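Side-chain contacts in DNA mismatch repair protein PMS1 (Saccharomyces cerevisiae, PDB 3H4L), which probably works in DNA mismatch repair as a MutL-family protein whose N-terminal region binds ATP: residues B[123-128]-B[134-139]; B[230-235]-B[355-360]. All coordinates share one frame; numbering follows the deposited sequence.

Interaction 1: B[123-128]-B[134-139]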
# COMPACT_ATOMS: atom_id res chain seq x y z
N ASP B 123 -2.16 -28.12 8.17
CA ASP B 123 -0.87 -28.26 8.82
C ASP B 123 -0.01 -27.02 8.62
O ASP B 123 -0.17 -26.28 7.64
CB ASP B 123 -0.13 -29.48 8.27
CG ASP B 123 -0.84 -30.78 8.56
OD1 ASP B 123 -0.89 -31.19 9.75
OD2 ASP B 123 -1.36 -31.38 7.59
N LYS B 124 0.89 -26.78 9.57
CA LYS B 124 1.81 -25.67 9.50
C LYS B 124 3.16 -26.33 9.53
O LYS B 124 3.46 -27.09 10.45
CB LYS B 124 1.65 -24.75 10.71
CG LYS B 124 2.64 -23.61 10.74
CD LYS B 124 2.05 -22.42 11.46
CE LYS B 124 3.13 -21.63 12.14
NZ LYS B 124 3.84 -22.53 13.09
N LEU B 125 3.96 -26.06 8.51
CA LEU B 125 5.28 -26.67 8.40
C LEU B 125 6.41 -25.64 8.47
O LEU B 125 6.32 -24.57 7.88
CB LEU B 125 5.37 -27.44 7.09
CG LEU B 125 4.29 -28.50 6.88
CD1 LEU B 125 4.15 -28.80 5.40
CD2 LEU B 125 4.63 -29.75 7.66
N GLU B 126 7.45 -25.98 9.22
CA GLU B 126 8.61 -25.12 9.34
C GLU B 126 9.76 -25.92 8.74
O GLU B 126 10.04 -27.03 9.20
CB GLU B 126 8.93 -24.83 10.81
CG GLU B 126 7.83 -24.11 11.57
CD GLU B 126 7.76 -22.63 11.27
OE1 GLU B 126 6.82 -21.96 11.76
OE2 GLU B 126 8.64 -22.12 10.53
N TYR B 127 10.40 -25.40 7.71
CA TYR B 127 11.52 -26.11 7.10
C TYR B 127 12.82 -25.40 7.43
O TYR B 127 12.89 -24.17 7.39
CB TYR B 127 11.41 -26.14 5.58
CG TYR B 127 10.21 -26.86 5.05
CD1 TYR B 127 9.03 -26.19 4.77
CD2 TYR B 127 10.28 -28.22 4.76
CE1 TYR B 127 7.95 -26.84 4.20
CE2 TYR B 127 9.22 -28.88 4.19
CZ TYR B 127 8.05 -28.19 3.91
OH TYR B 127 7.01 -28.88 3.34
N ASP B 128 13.86 -26.17 7.76
CA ASP B 128 15.13 -25.54 8.05
C ASP B 128 15.84 -25.21 6.74
O ASP B 128 15.31 -25.42 5.65
CB ASP B 128 15.99 -26.44 8.94
CG ASP B 128 16.34 -27.75 8.29
OD1 ASP B 128 16.24 -27.85 7.05
OD2 ASP B 128 16.73 -28.69 9.02
N THR B 134 11.50 -28.99 10.71
CA THR B 134 11.83 -28.82 12.12
C THR B 134 10.61 -28.89 13.03
O THR B 134 10.75 -29.10 14.24
CB THR B 134 12.57 -27.50 12.39
OG1 THR B 134 11.92 -26.44 11.67
CG2 THR B 134 14.02 -27.59 11.97
N SER B 135 9.42 -28.71 12.46
CA SER B 135 8.20 -28.77 13.25
C SER B 135 6.93 -28.74 12.41
O SER B 135 6.76 -27.89 11.52
CB SER B 135 8.14 -27.62 14.25
OG SER B 135 7.51 -26.49 13.68
N LYS B 136 6.03 -29.66 12.74
CA LYS B 136 4.74 -29.82 12.07
C LYS B 136 3.67 -29.54 13.12
O LYS B 136 3.57 -30.26 14.11
CB LYS B 136 4.64 -31.24 11.54
CG LYS B 136 3.35 -31.62 10.85
CD LYS B 136 3.49 -33.06 10.39
CE LYS B 136 2.22 -33.61 9.76
NZ LYS B 136 2.43 -35.02 9.29
N THR B 137 2.87 -28.49 12.90
CA THR B 137 1.83 -28.07 13.84
C THR B 137 0.41 -28.18 13.28
O THR B 137 0.16 -27.77 12.14
CB THR B 137 2.05 -26.60 14.27
OG1 THR B 137 3.36 -26.46 14.83
CG2 THR B 137 1.02 -26.17 15.29
N THR B 138 -0.52 -28.72 14.07
CA THR B 138 -1.90 -28.87 13.64
C THR B 138 -2.61 -27.52 13.65
O THR B 138 -2.50 -26.77 14.62
CB THR B 138 -2.69 -29.82 14.55
OG1 THR B 138 -2.03 -31.09 14.61
CG2 THR B 138 -4.11 -30.00 14.02
N THR B 139 -3.34 -27.22 12.58
CA THR B 139 -4.05 -25.94 12.47
C THR B 139 -5.22 -26.12 11.52
O THR B 139 -5.49 -27.22 11.04
CB THR B 139 -3.15 -24.84 11.88
OG1 THR B 139 -1.85 -24.93 12.47
CG2 THR B 139 -3.73 -23.46 12.15
O HOH W 1 5.28 -25.62 13.02

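Interaction 2: B[230-235]-B[355-360]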
# COMPACT_ATOMS: atom_id res chain seq x y z
N GLU B 230 -5.88 1.73 -27.07
CA GLU B 230 -6.81 1.27 -28.09
C GLU B 230 -6.69 -0.24 -28.15
O GLU B 230 -5.59 -0.78 -28.13
CB GLU B 230 -6.44 1.86 -29.46
CG GLU B 230 -6.69 3.35 -29.59
CD GLU B 230 -8.17 3.70 -29.59
OE1 GLU B 230 -8.50 4.90 -29.47
OE2 GLU B 230 -8.99 2.77 -29.71
N GLU B 231 -7.83 -0.92 -28.22
CA GLU B 231 -7.84 -2.38 -28.29
C GLU B 231 -7.08 -2.90 -29.51
O GLU B 231 -7.10 -2.28 -30.58
CB GLU B 231 -9.28 -2.89 -28.34
CG GLU B 231 -9.39 -4.33 -28.81
CD GLU B 231 -10.82 -4.83 -28.87
OE1 GLU B 231 -11.05 -5.92 -29.44
OE2 GLU B 231 -11.72 -4.14 -28.35
N VAL B 232 -6.42 -4.03 -29.33
CA VAL B 232 -5.67 -4.68 -30.39
C VAL B 232 -6.26 -6.07 -30.54
O VAL B 232 -6.41 -6.80 -29.57
CB VAL B 232 -4.16 -4.79 -30.02
CG1 VAL B 232 -3.41 -5.62 -31.06
CG2 VAL B 232 -3.56 -3.40 -29.95
N ASP B 233 -6.62 -6.43 -31.77
CA ASP B 233 -7.21 -7.73 -32.07
C ASP B 233 -6.62 -8.21 -33.40
O ASP B 233 -7.23 -8.03 -34.46
CB ASP B 233 -8.73 -7.60 -32.21
CG ASP B 233 -9.47 -8.89 -31.87
OD1 ASP B 233 -8.97 -9.98 -32.23
OD2 ASP B 233 -10.56 -8.81 -31.27
N LEU B 234 -5.43 -8.81 -33.34
CA LEU B 234 -4.76 -9.28 -34.55
C LEU B 234 -4.66 -10.79 -34.71
O LEU B 234 -4.69 -11.55 -33.72
CB LEU B 234 -3.35 -8.69 -34.61
CG LEU B 234 -3.25 -7.17 -34.57
CD1 LEU B 234 -1.79 -6.76 -34.65
CD2 LEU B 234 -4.03 -6.58 -35.73
N VAL B 235 -4.55 -11.23 -35.96
CA VAL B 235 -4.41 -12.65 -36.26
C VAL B 235 -3.31 -12.84 -37.31
O VAL B 235 -3.54 -12.63 -38.50
CB VAL B 235 -5.73 -13.25 -36.82
CG1 VAL B 235 -5.53 -14.74 -37.12
CG2 VAL B 235 -6.84 -13.09 -35.81
N SER B 355 2.19 -2.21 -37.83
CA SER B 355 2.41 -0.98 -38.59
C SER B 355 1.13 -0.58 -39.32
O SER B 355 0.64 0.54 -39.17
CB SER B 355 3.54 -1.19 -39.60
OG SER B 355 3.82 0.01 -40.31
N ASP B 356 0.59 -1.51 -40.10
CA ASP B 356 -0.62 -1.24 -40.85
C ASP B 356 -1.82 -1.04 -39.92
O ASP B 356 -2.84 -0.50 -40.33
CB ASP B 356 -0.88 -2.38 -41.85
CG ASP B 356 -2.14 -3.14 -41.55
OD1 ASP B 356 -2.33 -3.56 -40.38
OD2 ASP B 356 -2.94 -3.33 -42.49
N TYR B 357 -1.69 -1.49 -38.67
CA TYR B 357 -2.76 -1.31 -37.68
C TYR B 357 -2.75 0.15 -37.26
O TYR B 357 -3.80 0.76 -37.05
CB TYR B 357 -2.52 -2.20 -36.45
CG TYR B 357 -3.18 -1.69 -35.17
CD1 TYR B 357 -4.50 -2.03 -34.86
CD2 TYR B 357 -2.48 -0.86 -34.28
CE1 TYR B 357 -5.11 -1.56 -33.70
CE2 TYR B 357 -3.08 -0.39 -33.12
CZ TYR B 357 -4.40 -0.74 -32.83
OH TYR B 357 -5.00 -0.29 -31.67
N TYR B 358 -1.55 0.70 -37.12
CA TYR B 358 -1.39 2.10 -36.74
C TYR B 358 -1.79 3.01 -37.90
O TYR B 358 -2.47 4.02 -37.69
CB TYR B 358 0.05 2.38 -36.30
CG TYR B 358 0.30 2.09 -34.83
CD1 TYR B 358 1.35 1.26 -34.43
CD2 TYR B 358 -0.49 2.68 -33.84
CE1 TYR B 358 1.60 1.01 -33.07
CE2 TYR B 358 -0.25 2.44 -32.49
CZ TYR B 358 0.79 1.61 -32.11
OH TYR B 358 1.04 1.41 -30.77
N ASN B 359 -1.40 2.65 -39.13
CA ASN B 359 -1.76 3.45 -40.31
C ASN B 359 -3.27 3.60 -40.35
O ASN B 359 -3.79 4.68 -40.63
CB ASN B 359 -1.30 2.76 -41.60
CG ASN B 359 0.11 3.13 -42.01
OD1 ASN B 359 0.45 4.31 -42.09
ND2 ASN B 359 0.93 2.13 -42.28
N ARG B 360 -3.98 2.51 -40.07
CA ARG B 360 -5.43 2.51 -40.06
C ARG B 360 -5.98 3.34 -38.90
O ARG B 360 -7.13 3.79 -38.93
CB ARG B 360 -5.97 1.08 -39.96
CG ARG B 360 -5.77 0.26 -41.22
CD ARG B 360 -6.66 -0.98 -41.24
NE ARG B 360 -6.73 -1.56 -42.58
CZ ARG B 360 -7.53 -2.56 -42.93
NH1 ARG B 360 -8.34 -3.11 -42.03
NH2 ARG B 360 -7.52 -3.01 -44.18

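Interaction 1: B[123-128]-B[134-139]
The carboxylate of Asp-123 meets Lys-136 through a single oxygen: OD1 lies 3.9 Å from Lys-136 CE, while OD2 hydrogen-bonds to the hydroxyl of Tyr-71. The two charged groups stay apart, with OD1 of Asp-123 and NZ of Lys-136 separated by 5.1 Å. Lys-136 holds its CG anti to the backbone N (chi1 178°) and runs out fully extended, passing alongside Leu-125, whose CD2 approaches Lys-136 CG. A second carboxylate, that of Glu-126, belongs to the other face of the sheet. Glu-126 CG lies 3.2 Å from Ser-135 OG, and the bend at chi2 (-77°) turns the carboxylate away from strand 135-139; its OE1 makes a salt bridge with Lys-124 NZ at 3.3 Å, the hydrogen bond within it being weak, and OE2 bonds to Ser-112 OG.

The arrangement is a beta hairpin in the GHKL-type ATPase fold, strand 133-140 being the outermost of its sheet within the chain. Lys-124 and Thr-137 form a hydrogen-bonded antiparallel pair, joined by Lys-124 N to Thr-137 O (2.8 Å) and Thr-137 N to Lys-124 O (2.9 Å). On the face that carries Lys-124, Ser-135 and Thr-137, a water bonds to Ser-135 OG and Thr-137 OG1, with weaker links to Lys-124 O and NZ. Toward the turn, Glu-126 O accepts Thr-134 N at 2.9 Å and, weakly, Thr-134 OG1. Asp-128 packs its CB on Thr-134 CG2.

Interaction 2: B[230-235]-B[355-360]
A helix packed over one face of a mixed sheet, here in the domain related to the S5 family, brings Tyr-357 of helix 343-362 against Glu-230, Glu-231 and Val-232 of strand 229-237. This strand is outermost in its four-stranded sheet, and the next residue of the helix, Tyr-358, touches Ile-268 of the adjoining strand 261-269. The short segments keep their axes 10.8 Å apart at the nearest and run at 135° to each other, a gap that one long side chain can span. Tyr-357 does so: with CG roughly anti to the backbone N (chi1 155°), its ring reaches out from the helix to the strand.

At the far end, Tyr-357 OH donates a hydrogen bond of 3.1 Å to the backbone O of Glu-231. The hydroxyl stands well above the carbonyl plane, about 51° out of it, and therefore does not use a lone-pair direction. The flanking residues Glu-230 and Val-232 pair through their backbones with Ile-268 and Gly-266, which fixes the strand that offers this carbonyl. The CB methylene of Glu-230 lies against the hydroxyl, 3.4 Å from Tyr-357 OH, while the rest of the chain leads away. A phenylalanine in place of Tyr-357 would probably keep much of the ring packing but leave the Glu-231 carbonyl without its helix donor. On the helix itself, Tyr-357 CD2 lies over one face of the neighbouring Tyr-358 ring, near its rim. Val-232 crosses Tyr-357 at about a right angle and approaches the ring obliquely, its CG2 methyl 4.0 Å from Tyr-357 CZ.

In the fold
The two contacts show how one chain can use an edge strand in different ways. Interaction 1 closes first along the sequence, a local hairpin at one margin of the eight-stranded sheet in the nucleotide-binding domain; the side chain of Tyr-127 there lies about 8 Å from the bound ATP analogue. Interaction 2 follows, joining segments 120 residues apart, with strand 229-237 at the margin of a separate four-stranded sheet and helix 343-362 near the end of the modelled chain. The centres of interactions 1 and 2 are about 53 Å apart, on opposite sides of the chain's centre. They share no strand, sheet or helix: interaction 1 lies in the GHKL-type domain, interaction 2 in the S5-related domain that follows it in this N-terminal fragment.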